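Local coordinates for NADH-dependent FAD reductase (Streptomyces globisporus, PDB 4R82), which reduces FAD with NADH and releases the FADH2 by free diffusion to the halogenase and monooxygenase of enediyne antibiotic C-1027 biosynthesis, at residues Arg25-Val37 with Glu163-Phe175. Residues are numbered along the deposited sequence; the frame is centred on the assembly and turned at random.
Sequences RVFGDFPTGVTVV and EGMLFSGGRFRRF. With NAD (nicotinamide-adenine-dinucleotide), chain C; FAD (flavin-adenine dinucleotide), chain K; ACT (acetate ion), chain G.
T32 and F167 pair through their backbones as a single antiparallel, hydrogen-bonded bridge. T32 N gives a nearly straight hydrogen bond to F167 O (3.0 Å, 168°), and F167 N returns one to T32 O at 2.8 Å. Beyond the bridge, G169 N donates a hydrogen bond to G28 O at 2.8 Å. Between these bonds, a water donates to both F30 O and F167 O. Past the bridge, toward strand 35-39, V34 CG2 packs on F167 CB (3.6 Å) and reaches F172 CE1, while V34 CB meets CG of selenomethionine M165. Strands 166-168 and 171-173 form a beta hairpin of the flavin reductase-like domain, closed by a type I' turn from S168 to R171 with G169 and G170 at its corners. The hairpin lies beside the segment linking helix 20-27 to strand 35-39. With chi1 at -179°, the F167 ring extends alongside the T32 side chain, T32 OG1 at its edge, and out to the ligands. Methyl C7M of FAD sits over the ring centre, 3.6 Å above its plane, and the NAD ribose also touches this ring. F172 CE1 meets the same methyl at 3.8 Å. T32 OG1 donates a hydrogen bond to G33 O at 2.8 Å and makes a weak one with the FAD-binding N50.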
# COMPACT_ATOMS: atom_id res chain seq x y z
N ARG A 25 13.88 1.51 7.29
CA ARG A 25 14.32 2.57 6.38
C ARG A 25 13.86 2.29 4.96
O ARG A 25 13.35 3.17 4.27
CB ARG A 25 15.84 2.74 6.38
CG ARG A 25 16.39 3.39 7.61
CD ARG A 25 17.88 3.65 7.44
NE ARG A 25 18.46 4.15 8.68
CZ ARG A 25 19.61 3.71 9.18
NH1 ARG A 25 20.30 2.77 8.54
NH2 ARG A 25 20.08 4.21 10.31
N VAL A 26 14.06 1.05 4.50
CA VAL A 26 13.67 0.74 3.12
C VAL A 26 12.15 0.63 2.96
O VAL A 26 11.61 1.02 1.91
CB VAL A 26 14.43 -0.49 2.53
CG1 VAL A 26 13.92 -1.78 3.13
CG2 VAL A 26 14.29 -0.52 1.01
N PHE A 27 11.45 0.14 3.98
CA PHE A 27 9.99 0.15 3.92
C PHE A 27 9.49 1.58 3.77
O PHE A 27 8.50 1.84 3.05
CB PHE A 27 9.37 -0.49 5.17
CG PHE A 27 9.43 -2.00 5.19
CD1 PHE A 27 9.90 -2.71 4.10
CD2 PHE A 27 8.97 -2.69 6.31
CE1 PHE A 27 9.94 -4.11 4.14
CE2 PHE A 27 8.99 -4.09 6.34
CZ PHE A 27 9.47 -4.79 5.25
N GLY A 28 10.18 2.52 4.42
CA GLY A 28 9.79 3.92 4.40
C GLY A 28 10.02 4.58 3.06
O GLY A 28 9.51 5.69 2.81
N ASP A 29 10.79 3.93 2.19
CA ASP A 29 11.07 4.49 0.86
C ASP A 29 9.85 4.45 -0.07
O ASP A 29 9.79 5.22 -1.02
CB ASP A 29 12.26 3.80 0.20
CG ASP A 29 13.57 4.18 0.82
OD1 ASP A 29 13.72 5.33 1.30
OD2 ASP A 29 14.48 3.32 0.81
N PHE A 30 8.90 3.57 0.19
CA PHE A 30 7.66 3.56 -0.58
C PHE A 30 6.63 4.44 0.12
O PHE A 30 6.18 4.12 1.22
CB PHE A 30 7.12 2.13 -0.72
CG PHE A 30 5.86 2.04 -1.54
CD1 PHE A 30 5.93 2.09 -2.93
CD2 PHE A 30 4.63 1.91 -0.94
CE1 PHE A 30 4.78 1.99 -3.70
CE2 PHE A 30 3.47 1.82 -1.70
CZ PHE A 30 3.55 1.87 -3.09
N PRO A 31 6.24 5.55 -0.53
CA PRO A 31 5.31 6.51 0.07
C PRO A 31 3.90 5.95 0.12
O PRO A 31 3.52 5.18 -0.76
CB PRO A 31 5.32 7.69 -0.91
CG PRO A 31 6.45 7.43 -1.86
CD PRO A 31 6.69 5.97 -1.87
N THR A 32 3.14 6.32 1.15
CA THR A 32 1.74 5.91 1.22
C THR A 32 0.90 7.04 1.79
O THR A 32 1.42 8.02 2.33
CB THR A 32 1.55 4.70 2.16
OG1 THR A 32 1.81 5.10 3.50
CG2 THR A 32 2.47 3.54 1.80
N GLY A 33 -0.42 6.89 1.71
CA GLY A 33 -1.31 7.68 2.53
C GLY A 33 -1.35 7.14 3.95
O GLY A 33 -0.54 6.28 4.33
N VAL A 34 -2.29 7.65 4.73
CA VAL A 34 -2.45 7.20 6.11
C VAL A 34 -3.93 7.03 6.35
O VAL A 34 -4.72 7.89 5.97
CB VAL A 34 -1.92 8.27 7.10
CG1 VAL A 34 -2.01 7.76 8.52
CG2 VAL A 34 -0.48 8.64 6.76
N THR A 35 -4.32 5.91 6.96
CA THR A 35 -5.71 5.70 7.32
C THR A 35 -5.84 5.51 8.82
O THR A 35 -4.84 5.29 9.52
CB THR A 35 -6.30 4.43 6.66
OG1 THR A 35 -5.80 3.26 7.33
CG2 THR A 35 -5.94 4.36 5.18
N VAL A 36 -7.07 5.60 9.31
CA VAL A 36 -7.37 5.07 10.64
C VAL A 36 -8.35 3.94 10.40
O VAL A 36 -9.40 4.14 9.77
CB VAL A 36 -7.98 6.12 11.58
CG1 VAL A 36 -8.39 5.47 12.90
CG2 VAL A 36 -6.98 7.25 11.84
N VAL A 37 -7.99 2.75 10.87
CA VAL A 37 -8.90 1.62 10.84
C VAL A 37 -9.72 1.63 12.13
O VAL A 37 -9.15 1.79 13.21
CB VAL A 37 -8.12 0.30 10.74
CG1 VAL A 37 -9.05 -0.91 10.86
CG2 VAL A 37 -7.35 0.24 9.42
N GLU A 163 -7.95 15.90 -0.15
CA GLU A 163 -6.79 15.18 -0.65
C GLU A 163 -6.06 14.54 0.53
O GLU A 163 -5.99 15.14 1.60
CB GLU A 163 -5.88 16.20 -1.35
CG GLU A 163 -4.67 15.65 -2.05
CD GLU A 163 -4.18 16.61 -3.11
OE1 GLU A 163 -4.62 16.47 -4.27
OE2 GLU A 163 -3.38 17.51 -2.77
N GLY A 164 -5.52 13.34 0.34
CA GLY A 164 -4.91 12.61 1.45
C GLY A 164 -3.58 13.14 1.99
O GLY A 164 -2.81 13.79 1.28
N MSE A 165 -3.32 12.87 3.27
CA MSE A 165 -2.00 13.15 3.81
C MSE A 165 -1.06 12.05 3.35
O MSE A 165 -1.51 11.01 2.84
CB MSE A 165 -2.04 13.25 5.34
CG MSE A 165 -2.55 12.03 6.06
SE MSE A 165 -2.49 12.26 8.03
CE MSE A 165 -0.63 12.70 8.21
N LEU A 166 0.24 12.27 3.51
CA LEU A 166 1.27 11.34 3.06
C LEU A 166 2.18 10.94 4.22
O LEU A 166 2.35 11.71 5.17
CB LEU A 166 2.11 11.97 1.96
CG LEU A 166 1.31 12.39 0.73
CD1 LEU A 166 2.15 13.22 -0.21
CD2 LEU A 166 0.82 11.14 0.04
N PHE A 167 2.76 9.75 4.10
CA PHE A 167 3.72 9.22 5.06
C PHE A 167 4.85 8.62 4.23
O PHE A 167 4.63 7.71 3.41
CB PHE A 167 3.03 8.13 5.90
CG PHE A 167 3.90 7.50 6.96
CD1 PHE A 167 4.58 8.28 7.89
CD2 PHE A 167 3.98 6.11 7.07
CE1 PHE A 167 5.36 7.69 8.88
CE2 PHE A 167 4.75 5.52 8.06
CZ PHE A 167 5.44 6.31 8.96
N SER A 168 6.06 9.13 4.41
CA SER A 168 7.18 8.66 3.62
C SER A 168 8.46 8.95 4.37
O SER A 168 8.60 10.01 5.00
CB SER A 168 7.19 9.36 2.25
OG SER A 168 8.28 8.93 1.44
N GLY A 169 9.40 8.01 4.36
CA GLY A 169 10.66 8.21 5.04
C GLY A 169 10.47 8.38 6.54
O GLY A 169 11.29 9.01 7.22
N GLY A 170 9.38 7.81 7.05
CA GLY A 170 9.08 7.89 8.47
C GLY A 170 8.52 9.23 8.92
O GLY A 170 8.42 9.50 10.12
N ARG A 171 8.14 10.07 7.95
CA ARG A 171 7.65 11.42 8.25
C ARG A 171 6.33 11.68 7.57
O ARG A 171 6.04 11.10 6.53
CB ARG A 171 8.63 12.48 7.73
CG ARG A 171 10.01 12.44 8.31
CD ARG A 171 10.84 13.53 7.67
NE ARG A 171 12.22 13.54 8.14
CZ ARG A 171 12.61 14.07 9.30
NH1 ARG A 171 13.89 14.04 9.65
NH2 ARG A 171 11.71 14.62 10.11
N PHE A 172 5.54 12.57 8.15
CA PHE A 172 4.33 13.00 7.46
C PHE A 172 4.72 14.06 6.43
O PHE A 172 5.58 14.90 6.69
CB PHE A 172 3.29 13.53 8.45
CG PHE A 172 2.73 12.47 9.37
CD1 PHE A 172 2.32 11.24 8.87
CD2 PHE A 172 2.65 12.70 10.74
CE1 PHE A 172 1.81 10.27 9.72
CE2 PHE A 172 2.13 11.73 11.59
CZ PHE A 172 1.72 10.51 11.08
N ARG A 173 4.11 14.00 5.26
CA ARG A 173 4.48 14.88 4.15
C ARG A 173 3.21 15.39 3.49
O ARG A 173 2.12 14.92 3.79
CB ARG A 173 5.34 14.11 3.14
CG ARG A 173 6.70 13.65 3.66
CD ARG A 173 7.64 14.81 3.90
NE ARG A 173 7.91 15.58 2.68
CZ ARG A 173 8.87 15.28 1.81
NH1 ARG A 173 9.66 14.24 2.03
NH2 ARG A 173 9.04 16.02 0.72
N ARG A 174 3.36 16.35 2.57
CA ARG A 174 2.24 16.94 1.83
C ARG A 174 2.50 16.85 0.32
O ARG A 174 3.65 16.82 -0.12
CB ARG A 174 2.11 18.42 2.18
CG ARG A 174 1.05 18.74 3.21
CD ARG A 174 0.92 20.26 3.38
NE ARG A 174 -0.43 20.62 3.80
CZ ARG A 174 -0.87 20.52 5.05
NH1 ARG A 174 -0.07 20.07 6.00
NH2 ARG A 174 -2.12 20.86 5.35
N PHE A 175 1.42 16.86 -0.46
CA PHE A 175 1.52 16.97 -1.92
C PHE A 175 1.89 18.38 -2.34
O PHE A 175 1.48 19.36 -1.71
CB PHE A 175 0.16 16.72 -2.59
CG PHE A 175 -0.26 15.26 -2.66
CD1 PHE A 175 0.29 14.40 -3.60
CD2 PHE A 175 -1.28 14.80 -1.85
CE1 PHE A 175 -0.14 13.08 -3.69
CE2 PHE A 175 -1.72 13.47 -1.93
CZ PHE A 175 -1.14 12.62 -2.85
PA NAD C . 9.16 4.34 10.97
O1A NAD C . 8.12 3.98 12.03
O2A NAD C . 9.43 5.83 11.02
O5B NAD C . 8.54 4.03 9.56
C5B NAD C . 9.25 3.55 8.48
C4B NAD C . 8.64 2.42 7.76
O4B NAD C . 8.73 1.29 8.58
C3B NAD C . 7.21 2.66 7.50
O3B NAD C . 6.90 2.10 6.26
C2B NAD C . 6.52 1.91 8.54
O2B NAD C . 5.23 1.57 8.17
C1B NAD C . 7.38 0.74 8.68
N9A NAD C . 7.25 0.04 9.97
C8A NAD C . 7.51 0.54 11.20
N7A NAD C . 7.28 -0.39 12.14
C5A NAD C . 6.87 -1.51 11.51
C6A NAD C . 6.48 -2.78 11.94
N6A NAD C . 6.49 -3.09 13.29
N1A NAD C . 6.12 -3.69 11.03
C2A NAD C . 6.10 -3.41 9.72
N3A NAD C . 6.47 -2.20 9.27
C4A NAD C . 6.85 -1.24 10.13
O3 NAD C . 10.50 3.56 11.24
N1 FAD K . 0.31 -0.77 12.81
C2 FAD K . -0.09 -1.82 12.12
O2 FAD K . -0.29 -3.03 12.78
N3 FAD K . -0.33 -1.80 10.81
C4 FAD K . -0.15 -0.65 10.13
O4 FAD K . -0.40 -0.61 8.77
C4X FAD K . 0.30 0.51 10.82
N5 FAD K . 0.51 1.67 10.12
C5X FAD K . 0.92 2.78 10.81
C6 FAD K . 1.11 3.98 10.09
C7 FAD K . 1.55 5.12 10.77
C7M FAD K . 1.77 6.45 10.02
C8 FAD K . 1.78 5.07 12.16
C8M FAD K . 2.24 6.32 12.88
C9 FAD K . 1.58 3.87 12.87
C9A FAD K . 1.14 2.71 12.19
N10 FAD K . 0.95 1.53 12.89
C10 FAD K . 0.53 0.44 12.19
C1' FAD K . 1.19 1.42 14.33
C2' FAD K . -0.07 1.57 15.17
O2' FAD K . -0.79 2.70 14.69
C3' FAD K . 0.34 1.88 16.60
O3' FAD K . 1.27 2.95 16.59
C4' FAD K . 1.04 0.71 17.22
O4' FAD K . 0.36 -0.46 16.86
C5' FAD K . 1.17 0.87 18.76
O5' FAD K . -0.06 0.67 19.47
P FAD K . -1.05 -0.61 19.18
O1P FAD K . -1.80 -1.01 20.44
O2P FAD K . -0.21 -1.77 18.71
O3P FAD K . -2.05 -0.21 18.12
C ACT G . 11.11 10.39 1.42
O ACT G . 12.35 10.56 1.28
OXT ACT G . 10.76 9.36 2.03
CH3 ACT G . 10.11 11.37 0.89
O HOH W 1 10.04 7.95 -0.96
O HOH W 2 6.14 5.00 3.88
O HOH W 3 -3.93 9.60 3.20